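Side-chain contacts in trans-2-enoyl-CoA reductase [NADH] (PDB 4GGO), which reduces the carbon-carbon double bond of trans-2-enoyl-CoA thioesters such as crotonyl-CoA with NADH, a step of bacterial fatty acid synthesis: residues 140-145 with 322-327; 212-217 with 221-226. All coordinates share one frame; numbering follows the deposited sequence.

Contact 1. Residues 140-145 with 322-327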
# COMPACT_ATOMS: atom_id res chain seq x y z
N LYS A 140 -13.43 -10.00 17.86
CA LYS A 140 -13.81 -10.57 16.58
C LYS A 140 -13.67 -9.48 15.52
O LYS A 140 -14.25 -8.40 15.66
CB LYS A 140 -15.25 -11.09 16.61
CG LYS A 140 -15.44 -12.41 17.35
CD LYS A 140 -16.84 -12.95 17.12
CE LYS A 140 -17.03 -14.32 17.75
NZ LYS A 140 -18.37 -14.89 17.44
N PHE A 141 -12.91 -9.76 14.47
CA PHE A 141 -12.64 -8.76 13.43
C PHE A 141 -13.84 -8.53 12.51
O PHE A 141 -14.50 -9.48 12.09
CB PHE A 141 -11.42 -9.16 12.61
CG PHE A 141 -10.14 -9.23 13.40
CD1 PHE A 141 -9.56 -8.08 13.90
CD2 PHE A 141 -9.53 -10.45 13.64
CE1 PHE A 141 -8.38 -8.14 14.63
CE2 PHE A 141 -8.35 -10.52 14.36
CZ PHE A 141 -7.78 -9.37 14.86
N ASP A 142 -14.11 -7.27 12.21
CA ASP A 142 -15.17 -6.92 11.27
C ASP A 142 -14.61 -6.27 10.00
O ASP A 142 -15.34 -6.00 9.05
CB ASP A 142 -16.22 -6.01 11.92
CG ASP A 142 -15.62 -4.77 12.55
OD1 ASP A 142 -15.48 -3.76 11.84
OD2 ASP A 142 -15.29 -4.82 13.76
N LEU A 143 -13.30 -6.02 10.01
CA LEU A 143 -12.61 -5.51 8.83
C LEU A 143 -11.17 -6.02 8.79
O LEU A 143 -10.40 -5.82 9.73
CB LEU A 143 -12.62 -3.98 8.79
CG LEU A 143 -11.78 -3.36 7.67
CD1 LEU A 143 -12.31 -3.74 6.30
CD2 LEU A 143 -11.72 -1.85 7.82
N ILE A 144 -10.81 -6.70 7.70
CA ILE A 144 -9.47 -7.23 7.55
C ILE A 144 -8.81 -6.70 6.28
O ILE A 144 -9.20 -7.04 5.17
CB ILE A 144 -9.47 -8.77 7.51
CG1 ILE A 144 -10.12 -9.33 8.77
CG2 ILE A 144 -8.05 -9.30 7.36
CD1 ILE A 144 -10.15 -10.84 8.82
N VAL A 145 -7.79 -5.86 6.46
CA VAL A 145 -7.11 -5.25 5.33
C VAL A 145 -5.83 -5.99 4.99
O VAL A 145 -4.89 -6.03 5.79
CB VAL A 145 -6.79 -3.77 5.62
CG1 VAL A 145 -6.08 -3.14 4.42
CG2 VAL A 145 -8.06 -3.00 5.95
N ARG A 322 -16.95 3.89 0.01
CA ARG A 322 -17.11 2.52 -0.48
C ARG A 322 -17.56 1.58 0.63
O ARG A 322 -18.62 0.96 0.55
CB ARG A 322 -15.81 2.00 -1.10
CG ARG A 322 -15.32 2.76 -2.32
CD ARG A 322 -16.28 2.60 -3.50
NE ARG A 322 -15.69 3.11 -4.74
CZ ARG A 322 -15.66 4.40 -5.08
NH1 ARG A 322 -16.19 5.31 -4.27
NH2 ARG A 322 -15.11 4.77 -6.22
N LEU A 323 -16.74 1.47 1.68
CA LEU A 323 -16.99 0.51 2.75
C LEU A 323 -18.13 0.94 3.67
O LEU A 323 -19.02 0.14 3.97
CB LEU A 323 -15.72 0.28 3.57
CG LEU A 323 -14.48 -0.16 2.79
CD1 LEU A 323 -13.31 -0.38 3.73
CD2 LEU A 323 -14.77 -1.42 1.98
N TYR A 324 -18.10 2.19 4.12
CA TYR A 324 -19.08 2.66 5.09
C TYR A 324 -19.85 3.87 4.58
O TYR A 324 -19.58 5.01 4.95
CB TYR A 324 -18.38 2.97 6.42
CG TYR A 324 -17.54 1.82 6.92
CD1 TYR A 324 -18.12 0.74 7.58
CD2 TYR A 324 -16.17 1.79 6.71
CE1 TYR A 324 -17.36 -0.32 8.02
CE2 TYR A 324 -15.39 0.73 7.15
CZ TYR A 324 -15.99 -0.32 7.80
OH TYR A 324 -15.23 -1.38 8.25
N ARG A 325 -20.82 3.59 3.71
CA ARG A 325 -21.64 4.63 3.09
C ARG A 325 -23.00 4.75 3.76
O ARG A 325 -23.47 3.81 4.41
CB ARG A 325 -21.85 4.32 1.61
CG ARG A 325 -20.57 4.28 0.79
CD ARG A 325 -20.81 3.54 -0.52
NE ARG A 325 -21.94 4.09 -1.26
CZ ARG A 325 -21.83 5.03 -2.20
NH1 ARG A 325 -20.64 5.52 -2.51
NH2 ARG A 325 -22.92 5.47 -2.83
N LYS A 326 -23.64 5.90 3.58
CA LYS A 326 -24.96 6.14 4.15
C LYS A 326 -26.03 5.27 3.48
O LYS A 326 -27.07 5.00 4.07
CB LYS A 326 -25.33 7.62 4.03
CG LYS A 326 -24.34 8.57 4.68
CD LYS A 326 -24.75 10.02 4.48
CE LYS A 326 -23.63 10.98 4.85
NZ LYS A 326 -23.24 10.87 6.28
N ASP A 327 -25.77 4.84 2.25
CA ASP A 327 -26.73 3.99 1.54
C ASP A 327 -26.52 2.50 1.82
O ASP A 327 -27.29 1.66 1.36
CB ASP A 327 -26.75 4.28 0.03
CG ASP A 327 -25.38 4.14 -0.62
OD1 ASP A 327 -24.53 3.39 -0.10
OD2 ASP A 327 -25.16 4.77 -1.67
O HOH W 1 -16.81 -3.48 9.19
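The phenol of Tyr324 reaches Leu143 with its hydroxyl end: OH lies 3.6 Å from Leu143 CD2 and 3.7 Å from Leu143 CB, so the leucine touches the phenol only through its hydroxyl oxygen, the two side chains crossing obliquely. At the edge of the ring and in its plane, a water stands 2.8 Å from Tyr324 OH. It donates to Asp142 O, 2.9 Å away, and so joins the tyrosine to the main chain where strand 141-146 turns a corner. The guanidinium of Arg325 grips the carboxylate of Asp327 side-on in a salt bridge, with Asp327 OD1 at the guanidinium edge and in its plane and both oxygens used on their syn sides. Asp142 OD2 and OD1 are engaged elsewhere, by the backbone N of Asn52 and of Lys51. With CG anti to the backbone N (chi1 173°), Leu143 also sends CD1 to within 4.3 Å of Leu323 CD1, a looser apolar touch. In the fold, a central strand of the parallel Rossmann-type sheet meets the end of helix 311-323, where Tyr324 leaves helical geometry. Tyr319 of that helix also packs on Leu143, while the neighbouring strands 52-56 and 227-233 contribute Val53 and Ile228.

Contact 2. Residues 212-217 with 221-226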
# COMPACT_ATOMS: atom_id res chain seq x y z
N ARG A 212 -5.32 -17.94 3.47
CA ARG A 212 -4.82 -18.67 4.62
C ARG A 212 -5.11 -17.91 5.91
O ARG A 212 -5.50 -18.50 6.92
CB ARG A 212 -3.31 -18.93 4.49
CG ARG A 212 -2.78 -19.99 5.44
CD ARG A 212 -1.27 -20.16 5.28
NE ARG A 212 -0.74 -21.22 6.13
CZ ARG A 212 -0.46 -22.45 5.70
NH1 ARG A 212 -0.66 -22.77 4.43
NH2 ARG A 212 0.02 -23.36 6.55
N TRP A 213 -4.94 -16.59 5.86
CA TRP A 213 -5.27 -15.73 7.00
C TRP A 213 -6.74 -15.85 7.36
O TRP A 213 -7.09 -16.01 8.52
CB TRP A 213 -4.92 -14.27 6.69
CG TRP A 213 -3.52 -13.88 7.06
CD1 TRP A 213 -2.44 -13.81 6.22
CD2 TRP A 213 -3.05 -13.49 8.35
NE1 TRP A 213 -1.33 -13.41 6.92
CE2 TRP A 213 -1.68 -13.20 8.23
CE3 TRP A 213 -3.66 -13.36 9.61
CZ2 TRP A 213 -0.90 -12.80 9.31
CZ3 TRP A 213 -2.88 -12.96 10.68
CH2 TRP A 213 -1.52 -12.68 10.53
N ILE A 214 -7.60 -15.76 6.34
CA ILE A 214 -9.04 -15.81 6.55
C ILE A 214 -9.52 -17.16 7.08
O ILE A 214 -10.27 -17.22 8.05
CB ILE A 214 -9.81 -15.47 5.26
CG1 ILE A 214 -9.43 -14.07 4.75
CG2 ILE A 214 -11.31 -15.56 5.49
CD1 ILE A 214 -9.67 -12.97 5.76
N LYS A 215 -9.07 -18.24 6.45
CA LYS A 215 -9.48 -19.58 6.84
C LYS A 215 -9.07 -19.93 8.27
O LYS A 215 -9.82 -20.60 8.99
CB LYS A 215 -8.94 -20.63 5.86
CG LYS A 215 -9.57 -20.56 4.48
CD LYS A 215 -8.93 -21.56 3.52
CE LYS A 215 -9.26 -22.99 3.91
NZ LYS A 215 -10.71 -23.28 3.78
N GLN A 216 -7.89 -19.48 8.68
CA GLN A 216 -7.42 -19.72 10.05
C GLN A 216 -8.23 -18.92 11.06
O GLN A 216 -8.61 -19.44 12.12
CB GLN A 216 -5.93 -19.39 10.19
CG GLN A 216 -5.00 -20.41 9.55
CD GLN A 216 -3.56 -20.23 9.98
OE1 GLN A 216 -3.28 -19.54 10.96
NE2 GLN A 216 -2.64 -20.85 9.25
N LEU A 217 -8.50 -17.66 10.74
CA LEU A 217 -9.29 -16.80 11.61
C LEU A 217 -10.73 -17.29 11.72
O LEU A 217 -11.33 -17.26 12.80
CB LEU A 217 -9.27 -15.35 11.11
CG LEU A 217 -7.94 -14.60 11.24
CD1 LEU A 217 -8.00 -13.25 10.55
CD2 LEU A 217 -7.56 -14.44 12.70
N GLY A 221 -13.10 -18.78 14.95
CA GLY A 221 -14.28 -17.98 15.25
C GLY A 221 -13.94 -16.53 15.55
O GLY A 221 -14.54 -15.92 16.43
N LEU A 222 -12.97 -15.99 14.82
CA LEU A 222 -12.52 -14.62 15.04
C LEU A 222 -13.04 -13.66 13.98
O LEU A 222 -12.53 -12.54 13.84
CB LEU A 222 -10.99 -14.57 15.11
CG LEU A 222 -10.35 -15.33 16.27
CD1 LEU A 222 -8.83 -15.25 16.17
CD2 LEU A 222 -10.83 -14.77 17.60
N LEU A 223 -14.05 -14.09 13.23
CA LEU A 223 -14.67 -13.24 12.22
C LEU A 223 -16.10 -12.90 12.60
O LEU A 223 -16.92 -13.79 12.82
CB LEU A 223 -14.65 -13.92 10.85
CG LEU A 223 -13.29 -14.37 10.32
CD1 LEU A 223 -13.42 -14.87 8.89
CD2 LEU A 223 -12.28 -13.24 10.41
N GLU A 224 -16.40 -11.61 12.68
CA GLU A 224 -17.76 -11.16 12.93
C GLU A 224 -18.60 -11.42 11.68
O GLU A 224 -18.08 -11.38 10.56
CB GLU A 224 -17.79 -9.67 13.29
CG GLU A 224 -19.15 -9.15 13.71
CD GLU A 224 -19.71 -9.90 14.91
OE1 GLU A 224 -19.32 -9.57 16.05
OE2 GLU A 224 -20.53 -10.82 14.70
N GLU A 225 -19.88 -11.70 11.87
CA GLU A 225 -20.80 -11.90 10.76
C GLU A 225 -20.79 -10.69 9.84
O GLU A 225 -21.00 -9.56 10.29
CB GLU A 225 -22.22 -12.15 11.28
CG GLU A 225 -23.24 -12.48 10.20
CD GLU A 225 -23.19 -13.94 9.77
OE1 GLU A 225 -22.48 -14.73 10.43
OE2 GLU A 225 -23.85 -14.28 8.77
N GLY A 226 -20.54 -10.92 8.55
CA GLY A 226 -20.51 -9.85 7.57
C GLY A 226 -19.17 -9.13 7.53
O GLY A 226 -19.09 -7.99 7.06
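Three leucines and an isoleucine supply the apolar part of this contact. Leu217 meets two partners with different atoms: its CD2 methyl is 3.8 Å from Leu222 CD1, the two side chains crossing at about a right angle, while its CB lies 3.7 Å from Leu223 CD2. Leu223 divides its two methyls between successive helical turns. As CD2 goes to Leu217, CD1 reaches back to Ile214, where it stands 4.1 Å from Ile214 CG2 and 4.0 Å from Ile214 O. Its CG is anti to the carbonyl carbon (chi1 -56°), which directs the fork at the helix. For Ile214 it is CG2, the branch anti to the backbone N, that receives the methyl.

The polar part is carried by the main chain. Leu222 N donates to Leu217 O over 2.9 Å with an N-H...O angle of 164°. Gly221 N is also near Leu217 O, at 3.2 Å, but its angle is too poor for a bond. Beyond the turn, Glu224 folds back so that OE2 accepts from the backbone N of Glu225, met on the anti side of the carboxylate.

Around these residues, Ile144 of strand 141-146 touches Ile214 and Leu217, and helix 124-136 packs on Leu222 through Ile131 and Ala134. With positive phi (67°) and two bonds back into the last turn, helix 208-219 closes in a Schellman C-capping motif with Gly221 at C', whose 6→1 bond is Leu222 N to Leu217 O, leading the chain on to strand 223-224 within this Rossmann-type domain.

Strand 141-146 is part of contact 1 and a neighbour of contact 2, and the two bring different helices to it. Contact 1 sets residues 140-145 against the end of helix 311-323; contact 2 is a local turn whose strand runs beside that segment, Phe141 N lying 2.9 Å from Leu222 O and Phe141 O 2.9 Å from Glu224 N, both probable hydrogen bonds. Ile144 CD1 also packs 3.6 Å from Leu223 CD2. Both contacts are largely buried, although Asp142 and Leu223 keep some exposure. Their chemistry differs: the distant segments of contact 1 bury 121 Å² and meet through a few apolar touches and a bridging water, whereas contact 2 buries 237 Å² with aliphatic packing and a direct backbone bond.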